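Local coordinates for protein hypothetical acetyltransferase (Shewanella oneidensis, PDB 1T82) that is of unconfirmed function but adopts a dimeric hotdog fold and is probably a thioesterase or an acyltransferase, at residues I68-G73 / G147-V152; A51-L56 / A62-T67; Q20-T25 / T72-V77. All blocks are in the same frame, centred on the assembly; numbering follows the deposited sequence.

Contact 1: residues I68-G73 / G147-V152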
loop_
_atom_site.group_PDB
_atom_site.type_symbol
_atom_site.label_atom_id
_atom_site.label_comp_id
_atom_site.label_asym_id
_atom_site.label_seq_id
_atom_site.Cartn_x
_atom_site.Cartn_y
_atom_site.Cartn_z
ATOM N N ILE B 68 -3.573 -2.052 -4.791
ATOM C CA ILE B 68 -4.160 -2.194 -6.116
ATOM C C ILE B 68 -3.831 -0.977 -6.980
ATOM O O ILE B 68 -3.594 -1.112 -8.177
ATOM C CB ILE B 68 -5.706 -2.425 -6.053
ATOM C CG1 ILE B 68 -6.271 -2.590 -7.463
ATOM C CG2 ILE B 68 -6.392 -1.276 -5.351
ATOM C CD1 ILE B 68 -7.700 -3.115 -7.478
HETATM N N MSE B 69 -3.794 0.205 -6.376
HETATM C CA MSE B 69 -3.481 1.402 -7.144
HETATM C C MSE B 69 -2.026 1.394 -7.597
HETATM O O MSE B 69 -1.735 1.735 -8.736
HETATM C CB MSE B 69 -3.791 2.658 -6.325
HETATM C CG MSE B 69 -5.274 2.773 -6.017
HETATM SE SE MSE B 69 -5.800 4.284 -4.945
HETATM C CE MSE B 69 -6.302 5.514 -6.349
ATOM N N THR B 70 -1.112 0.992 -6.724
ATOM C CA THR B 70 0.279 0.966 -7.133
ATOM C C THR B 70 0.525 -0.099 -8.205
ATOM O O THR B 70 1.335 0.112 -9.103
ATOM C CB THR B 70 1.236 0.752 -5.946
ATOM O OG1 THR B 70 2.582 0.946 -6.402
ATOM C CG2 THR B 70 1.088 -0.645 -5.377
ATOM N N LEU B 71 -0.170 -1.236 -8.131
ATOM C CA LEU B 71 0.010 -2.268 -9.153
ATOM C C LEU B 71 -0.588 -1.813 -10.482
ATOM O O LEU B 71 -0.107 -2.193 -11.551
ATOM C CB LEU B 71 -0.624 -3.598 -8.723
ATOM C CG LEU B 71 0.190 -4.438 -7.735
ATOM C CD1 LEU B 71 -0.678 -5.559 -7.197
ATOM C CD2 LEU B 71 1.432 -5.006 -8.425
ATOM N N THR B 72 -1.634 -0.994 -10.422
ATOM C CA THR B 72 -2.254 -0.493 -11.640
ATOM C C THR B 72 -1.283 0.458 -12.343
ATOM O O THR B 72 -1.116 0.394 -13.559
ATOM C CB THR B 72 -3.597 0.215 -11.332
ATOM O OG1 THR B 72 -4.536 -0.754 -10.847
ATOM C CG2 THR B 72 -4.173 0.867 -12.585
ATOM N N GLY B 73 -0.628 1.318 -11.567
ATOM C CA GLY B 73 0.337 2.241 -12.141
ATOM C C GLY B 73 1.502 1.455 -12.715
ATOM O O GLY B 73 1.919 1.672 -13.854
ATOM N N GLY B 147 1.962 8.613 -8.242
ATOM C CA GLY B 147 3.187 7.868 -8.068
ATOM C C GLY B 147 4.255 8.177 -9.090
ATOM O O GLY B 147 3.970 8.430 -10.260
ATOM N N LEU B 148 5.497 8.178 -8.634
ATOM C CA LEU B 148 6.621 8.420 -9.523
ATOM C C LEU B 148 7.307 7.075 -9.705
ATOM O O LEU B 148 7.844 6.519 -8.750
ATOM C CB LEU B 148 7.601 9.421 -8.904
ATOM C CG LEU B 148 8.890 9.650 -9.701
ATOM C CD1 LEU B 148 8.551 10.181 -11.081
ATOM C CD2 LEU B 148 9.793 10.624 -8.955
ATOM N N TYR B 149 7.270 6.542 -10.922
ATOM C CA TYR B 149 7.906 5.259 -11.190
ATOM C C TYR B 149 9.208 5.483 -11.939
ATOM O O TYR B 149 9.317 6.402 -12.747
ATOM C CB TYR B 149 6.993 4.350 -12.026
ATOM C CG TYR B 149 5.722 3.931 -11.324
ATOM C CD1 TYR B 149 4.637 4.799 -11.225
ATOM C CD2 TYR B 149 5.617 2.675 -10.726
ATOM C CE1 TYR B 149 3.477 4.431 -10.548
ATOM C CE2 TYR B 149 4.461 2.296 -10.044
ATOM C CZ TYR B 149 3.396 3.180 -9.957
ATOM O OH TYR B 149 2.257 2.821 -9.268
ATOM N N VAL B 150 10.196 4.644 -11.663
ATOM C CA VAL B 150 11.484 4.748 -12.329
ATOM C C VAL B 150 11.785 3.411 -12.983
ATOM O O VAL B 150 11.750 2.372 -12.329
ATOM C CB VAL B 150 12.604 5.085 -11.327
ATOM C CG1 VAL B 150 13.950 5.134 -12.047
ATOM C CG2 VAL B 150 12.312 6.415 -10.654
ATOM N N SER B 151 12.058 3.435 -14.284
ATOM C CA SER B 151 12.366 2.207 -15.002
ATOM C C SER B 151 13.831 2.199 -15.405
ATOM O O SER B 151 14.317 3.144 -16.024
ATOM C CB SER B 151 11.496 2.081 -16.252
ATOM O OG SER B 151 11.776 0.869 -16.929
ATOM N N VAL B 152 14.532 1.131 -15.040
ATOM C CA VAL B 152 15.946 0.999 -15.370
ATOM C C VAL B 152 16.164 -0.115 -16.391
ATOM O O VAL B 152 15.777 -1.263 -16.168
ATOM C CB VAL B 152 16.798 0.700 -14.109
ATOM C CG1 VAL B 152 16.819 1.915 -13.198
ATOM C CG2 VAL B 152 16.232 -0.501 -13.369
#
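The ring of Tyr149 meets helix 68-73 with its hydroxyl end: Gly73 O lies over one face, while Thr70 O sits at the edge, near the ring plane. Across the hydroxyl-bearing end, Tyr149 CZ comes within 3.8 Å of Gly73 C, so the phenol rests against bare backbone. Its OH gives a hydrogen bond of 2.9 Å to Thr70 O, arriving in the carbonyl plane on a lone pair at a C=O...donor angle of 115°. The ring reaches the helix because CG stands anti to the carbonyl carbon of Tyr149 (chi1 -65°), on a CB that already points toward it. Gly73 CA is 3.5 Å from the same OH, and any CB on that residue would clash with the hydroxyl. Thr70 adds its own hydroxyl, with OG1 3.4 Å from Tyr149 OH. In the hotdog fold a long central helix lies in the hollow of a curved antiparallel sheet, and here helix 62-84 is that helix while strand 140-152 belongs to the sheet. The two short segments run at 45° to each other with their axes 10.0 Å apart, a distance bridged by the length of the tyrosine. Leu92 of the neighbouring strand 89-99 packs on both Thr70 and Tyr149, and Phe145 covers Thr70 and Met69 from earlier in strand 140-152. Within the helix, Ile68 O is gripped twice by Thr72, whose N and OG1 approach from opposite faces of the carbonyl plane, the OG1 bond measuring 2.9 Å.

Contact 2: residues A51-L56 / A62-T67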
loop_
_atom_site.group_PDB
_atom_site.type_symbol
_atom_site.label_atom_id
_atom_site.label_comp_id
_atom_site.label_asym_id
_atom_site.label_seq_id
_atom_site.Cartn_x
_atom_site.Cartn_y
_atom_site.Cartn_z
ATOM N N ALA B 51 -13.893 -9.043 -0.697
ATOM C CA ALA B 51 -13.690 -10.116 0.277
ATOM C C ALA B 51 -12.332 -10.302 0.957
ATOM O O ALA B 51 -12.244 -10.222 2.182
ATOM C CB ALA B 51 -14.154 -11.448 -0.323
ATOM N N PRO B 52 -11.260 -10.566 0.190
ATOM C CA PRO B 52 -9.956 -10.754 0.836
ATOM C C PRO B 52 -9.321 -9.438 1.266
ATOM O O PRO B 52 -8.351 -9.410 2.026
ATOM C CB PRO B 52 -9.143 -11.460 -0.244
ATOM C CG PRO B 52 -9.673 -10.840 -1.510
ATOM C CD PRO B 52 -11.169 -10.762 -1.271
ATOM N N ASN B 53 -9.901 -8.351 0.783
ATOM C CA ASN B 53 -9.395 -7.009 1.041
ATOM C C ASN B 53 -10.163 -6.178 2.062
ATOM O O ASN B 53 -10.022 -4.957 2.099
ATOM C CB ASN B 53 -9.338 -6.263 -0.292
ATOM C CG ASN B 53 -8.450 -6.959 -1.297
ATOM O OD1 ASN B 53 -8.893 -7.356 -2.378
ATOM N ND2 ASN B 53 -7.186 -7.118 -0.943
ATOM N N ILE B 54 -10.961 -6.826 2.904
ATOM C CA ILE B 54 -11.741 -6.084 3.887
ATOM C C ILE B 54 -10.993 -5.661 5.153
ATOM O O ILE B 54 -9.861 -6.086 5.417
ATOM C CB ILE B 54 -12.996 -6.880 4.325
ATOM C CG1 ILE B 54 -12.587 -8.213 4.963
ATOM C CG2 ILE B 54 -13.887 -7.140 3.118
ATOM C CD1 ILE B 54 -13.768 -9.038 5.474
ATOM N N ASN B 55 -11.652 -4.791 5.911
ATOM C CA ASN B 55 -11.163 -4.295 7.189
ATOM C C ASN B 55 -12.324 -4.561 8.147
ATOM O O ASN B 55 -13.300 -5.205 7.764
ATOM C CB ASN B 55 -10.857 -2.796 7.125
ATOM C CG ASN B 55 -12.036 -1.984 6.636
ATOM O OD1 ASN B 55 -13.188 -2.350 6.857
ATOM N ND2 ASN B 55 -11.752 -0.862 5.970
ATOM N N LEU B 56 -12.236 -4.061 9.373
ATOM C CA LEU B 56 -13.287 -4.287 10.362
ATOM C C LEU B 56 -14.657 -3.736 9.969
ATOM O O LEU B 56 -15.686 -4.214 10.454
ATOM C CB LEU B 56 -12.859 -3.716 11.720
ATOM C CG LEU B 56 -12.723 -2.203 11.923
ATOM C CD1 LEU B 56 -14.071 -1.614 12.327
ATOM C CD2 LEU B 56 -11.701 -1.932 13.018
ATOM N N ALA B 62 -7.272 0.014 3.768
ATOM C CA ALA B 62 -6.394 1.054 3.240
ATOM C C ALA B 62 -5.163 0.496 2.527
ATOM O O ALA B 62 -4.719 1.042 1.517
ATOM C CB ALA B 62 -5.965 1.994 4.369
ATOM N N GLY B 63 -4.616 -0.591 3.055
ATOM C CA GLY B 63 -3.445 -1.194 2.444
ATOM C C GLY B 63 -3.765 -1.837 1.109
ATOM O O GLY B 63 -2.957 -1.803 0.186
ATOM N N SER B 64 -4.945 -2.438 1.003
ATOM C CA SER B 64 -5.341 -3.072 -0.243
ATOM C C SER B 64 -5.621 -1.998 -1.282
ATOM O O SER B 64 -5.249 -2.144 -2.445
ATOM C CB SER B 64 -6.581 -3.948 -0.039
ATOM O OG SER B 64 -6.280 -5.052 0.801
ATOM N N ILE B 65 -6.273 -0.917 -0.860
ATOM C CA ILE B 65 -6.570 0.185 -1.763
ATOM C C ILE B 65 -5.253 0.672 -2.375
ATOM O O ILE B 65 -5.124 0.777 -3.589
ATOM C CB ILE B 65 -7.265 1.349 -1.007
ATOM C CG1 ILE B 65 -8.673 0.920 -0.582
ATOM C CG2 ILE B 65 -7.333 2.593 -1.894
ATOM C CD1 ILE B 65 -9.421 1.969 0.222
ATOM N N TYR B 66 -4.270 0.952 -1.524
ATOM C CA TYR B 66 -2.970 1.419 -1.995
ATOM C C TYR B 66 -2.305 0.405 -2.915
ATOM O O TYR B 66 -1.797 0.747 -3.988
ATOM C CB TYR B 66 -2.027 1.681 -0.821
ATOM C CG TYR B 66 -0.628 2.073 -1.252
ATOM C CD1 TYR B 66 -0.287 3.412 -1.463
ATOM C CD2 TYR B 66 0.357 1.100 -1.462
ATOM C CE1 TYR B 66 0.999 3.770 -1.863
ATOM C CE2 TYR B 66 1.643 1.454 -1.869
ATOM C CZ TYR B 66 1.954 2.786 -2.062
ATOM O OH TYR B 66 3.228 3.145 -2.435
ATOM N N THR B 67 -2.300 -0.854 -2.494
ATOM C CA THR B 67 -1.657 -1.884 -3.290
ATOM C C THR B 67 -2.248 -2.034 -4.681
ATOM O O THR B 67 -1.508 -2.126 -5.657
ATOM C CB THR B 67 -1.686 -3.242 -2.573
ATOM O OG1 THR B 67 -0.944 -3.141 -1.349
ATOM C CG2 THR B 67 -1.059 -4.317 -3.453
HETATM O O HOH W 1 -8.813 0.426 6.249
#
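Asn53 and Ser64 meet side chain to side chain, each CB pointing toward the other segment. The two CB atoms are 3.6 Å apart, and Asn53 CB also lies 3.5 Å from Ser64 OG, so the serine hydroxyl is tucked against the root of the asparagine as well as its amide. Both groups take the same first torsion, with Asn53 CG (chi1 -59°) and Ser64 OG (chi1 -66°) each anti to its own carbonyl carbon. With an alanine here the CB contact would remain, but the Ser64 hydroxyl would probably lose its amide neighbour and a gap would open between loop and helix. A second link runs through water 1, which accepts from Asn55 ND2 at 3.2 Å and from Ala62 N at 2.9 Å, satisfying a backbone N-H in the first turn of the helix. One turn on, Thr67 OG1 and N both donate to Gly63 O, the OG1 bond being 2.9 Å. Asn53 is positioned in turn by a backbone hydrogen bond with Phe61, and Asn55 ND2 also donates to Thr59 OG1. The loop 51-56 thus folds back over the start of helix 62-84 at the dimer interface: Met32 of the same chain and Val28 of the second subunit both pack on Asn53 and Ser64, while Tyr66 of this helix stacks on Tyr66 of the second subunit beside strand 89-99.

Contact 3: residues Q20-T25 / T72-V77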
loop_
_atom_site.group_PDB
_atom_site.type_symbol
_atom_site.label_atom_id
_atom_site.label_comp_id
_atom_site.label_asym_id
_atom_site.label_seq_id
_atom_site.Cartn_x
_atom_site.Cartn_y
_atom_site.Cartn_z
ATOM N N GLN B 20 -0.839 -12.687 -15.132
ATOM C CA GLN B 20 0.005 -13.835 -14.823
ATOM C C GLN B 20 1.319 -13.395 -14.183
ATOM O O GLN B 20 1.833 -14.055 -13.275
ATOM C CB GLN B 20 0.287 -14.628 -16.101
ATOM C CG GLN B 20 1.190 -15.834 -15.918
ATOM C CD GLN B 20 0.715 -16.753 -14.814
ATOM O OE1 GLN B 20 -0.445 -17.165 -14.786
ATOM N NE2 GLN B 20 1.615 -17.086 -13.895
ATOM N N THR B 21 1.855 -12.277 -14.659
ATOM C CA THR B 21 3.101 -11.742 -14.125
ATOM C C THR B 21 2.893 -11.368 -12.663
ATOM O O THR B 21 3.738 -11.652 -11.818
ATOM C CB THR B 21 3.551 -10.492 -14.906
ATOM O OG1 THR B 21 3.801 -10.847 -16.273
ATOM C CG2 THR B 21 4.817 -9.903 -14.296
ATOM N N TRP B 22 1.763 -10.732 -12.366
ATOM C CA TRP B 22 1.474 -10.338 -10.994
ATOM C C TRP B 22 1.346 -11.526 -10.052
ATOM O O TRP B 22 2.067 -11.627 -9.062
ATOM C CB TRP B 22 0.176 -9.527 -10.904
ATOM C CG TRP B 22 0.252 -8.130 -11.411
ATOM C CD1 TRP B 22 1.367 -7.354 -11.528
ATOM C CD2 TRP B 22 -0.855 -7.307 -11.790
ATOM N NE1 TRP B 22 1.022 -6.089 -11.955
ATOM C CE2 TRP B 22 -0.337 -6.035 -12.123
ATOM C CE3 TRP B 22 -2.236 -7.520 -11.876
ATOM C CZ2 TRP B 22 -1.153 -4.978 -12.538
ATOM C CZ3 TRP B 22 -3.050 -6.469 -12.288
ATOM C CH2 TRP B 22 -2.502 -5.213 -12.614
ATOM N N HIS B 23 0.421 -12.427 -10.354
ATOM C CA HIS B 23 0.188 -13.572 -9.481
ATOM C C HIS B 23 1.366 -14.529 -9.351
ATOM O O HIS B 23 1.506 -15.194 -8.329
ATOM C CB HIS B 23 -1.054 -14.339 -9.939
ATOM C CG HIS B 23 -2.311 -13.526 -9.894
ATOM N ND1 HIS B 23 -3.541 -14.033 -10.254
ATOM C CD2 HIS B 23 -2.525 -12.233 -9.551
ATOM C CE1 HIS B 23 -4.458 -13.089 -10.136
ATOM N NE2 HIS B 23 -3.867 -11.987 -9.711
ATOM N N SER B 24 2.213 -14.598 -10.372
ATOM C CA SER B 24 3.358 -15.500 -10.326
ATOM C C SER B 24 4.582 -14.899 -9.643
ATOM O O SER B 24 5.466 -15.630 -9.194
ATOM C CB SER B 24 3.745 -15.950 -11.738
ATOM O OG SER B 24 4.280 -14.878 -12.497
ATOM N N THR B 25 4.649 -13.578 -9.559
ATOM C CA THR B 25 5.813 -12.958 -8.938
ATOM C C THR B 25 5.517 -12.258 -7.620
ATOM O O THR B 25 6.414 -12.059 -6.800
ATOM C CB THR B 25 6.461 -11.932 -9.883
ATOM O OG1 THR B 25 5.580 -10.814 -10.059
ATOM C CG2 THR B 25 6.744 -12.565 -11.238
ATOM N N THR B 72 -1.634 -0.994 -10.422
ATOM C CA THR B 72 -2.254 -0.493 -11.640
ATOM C C THR B 72 -1.283 0.458 -12.343
ATOM O O THR B 72 -1.116 0.394 -13.559
ATOM C CB THR B 72 -3.597 0.215 -11.332
ATOM O OG1 THR B 72 -4.536 -0.754 -10.847
ATOM C CG2 THR B 72 -4.173 0.867 -12.585
ATOM N N GLY B 73 -0.628 1.318 -11.567
ATOM C CA GLY B 73 0.337 2.241 -12.141
ATOM C C GLY B 73 1.502 1.455 -12.715
ATOM O O GLY B 73 1.919 1.672 -13.854
ATOM N N TRP B 74 2.027 0.527 -11.916
ATOM C CA TRP B 74 3.139 -0.319 -12.337
ATOM C C TRP B 74 2.741 -1.041 -13.628
ATOM O O TRP B 74 3.511 -1.092 -14.591
ATOM C CB TRP B 74 3.446 -1.348 -11.239
ATOM C CG TRP B 74 4.670 -2.186 -11.492
ATOM C CD1 TRP B 74 5.937 -1.944 -11.044
ATOM C CD2 TRP B 74 4.735 -3.399 -12.248
ATOM N NE1 TRP B 74 6.790 -2.937 -11.476
ATOM C CE2 TRP B 74 6.076 -3.842 -12.219
ATOM C CE3 TRP B 74 3.788 -4.156 -12.952
ATOM C CZ2 TRP B 74 6.497 -5.011 -12.865
ATOM C CZ3 TRP B 74 4.204 -5.318 -13.595
ATOM C CH2 TRP B 74 5.549 -5.733 -13.546
ATOM N N GLY B 75 1.525 -1.585 -13.636
ATOM C CA GLY B 75 1.030 -2.305 -14.798
ATOM C C GLY B 75 0.971 -1.462 -16.054
ATOM O O GLY B 75 1.216 -1.960 -17.156
HETATM N N MSE B 76 0.639 -0.183 -15.903
HETATM C CA MSE B 76 0.577 0.694 -17.062
HETATM C C MSE B 76 1.972 0.888 -17.649
HETATM O O MSE B 76 2.141 0.845 -18.866
HETATM C CB MSE B 76 -0.025 2.054 -16.696
HETATM C CG MSE B 76 -0.051 3.035 -17.867
HETATM SE SE MSE B 76 -0.981 2.343 -19.423
HETATM C CE MSE B 76 -2.684 3.224 -19.160
ATOM N N VAL B 77 2.971 1.103 -16.796
ATOM C CA VAL B 77 4.326 1.285 -17.306
ATOM C C VAL B 77 4.761 0.008 -18.009
ATOM O O VAL B 77 5.355 0.050 -19.089
ATOM C CB VAL B 77 5.342 1.590 -16.188
ATOM C CG1 VAL B 77 6.723 1.835 -16.801
ATOM C CG2 VAL B 77 4.893 2.803 -15.392
#
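Helix 20-25 crosses helix 72-77 at 123°, with axes 12.1 Å apart and Trp22 and Gly75 closest in backbone, their CA atoms separated by 8.9 Å. Two tryptophans span this wide gap. The indole of Trp22 brings its N-H side to the benzene part of Trp74: NE1 is 3.5 Å from Trp74 CE3, which lies in the plane of the Trp22 ring at its edge. The two indoles come from opposing helices and pass alongside each other, and the five-membered ring of Trp22 and the six-membered ring of Trp74 are inclined at 49° with centroids 5.5 Å apart. Trp74 gets there by standing away from its helix, CG anti to the backbone N (chi1 -174°), and its pyrrole N-H, NE1, is tied by a hydrogen bond to Ile90 O, which probably fixes the turn of the ring.

Beyond the indole pair, Trp22 CZ2 reaches 4.1 Å from Gly75 CA. A CB on Gly75 would run into that same carbon, so the missing side chain lets the tryptophan approach the helix backbone. Thr21 contributes its methyl, CG2 lying 4.3 Å from Trp74 CH2, while its OG1 turns back to Arg17 O. The last turn of helix 20-25 is reinforced by its own hydroxyls: Ser24 OG bonds to Gln20 O, and Thr25 OG1 to Thr21 O at 2.7 Å.

Trp22 also packs on Val46 of strand 43-47 and on Ser29 of helix 27-31. Helix 12-25 in this way packs on the central helix of the hotdog fold, whose core is that long helix and the curved antiparallel sheet around it.

From the N terminus, 20-25 opens the first loop, which contact 3 closes at 72-77, bringing helix 12-25 onto helix 62-84. Contact 2 is nested inside it, a short local closure of the 51-56 loop onto the start of that same helix. Contact 1 opens at 68-73, on the stretch where contact 3 ends, and closes much later at 147-152; its segment shares Thr72 and Gly73 with contact 3, so the two loops overlap. Contacts 1 and 3 have centres about 9 Å apart and touch, with Leu71 O against Trp22 CZ2, whereas the centre of contact 2 is about 18 Å from the centres of both. Helix 62-84 thus joins N-terminal helix, interface loop and sheet.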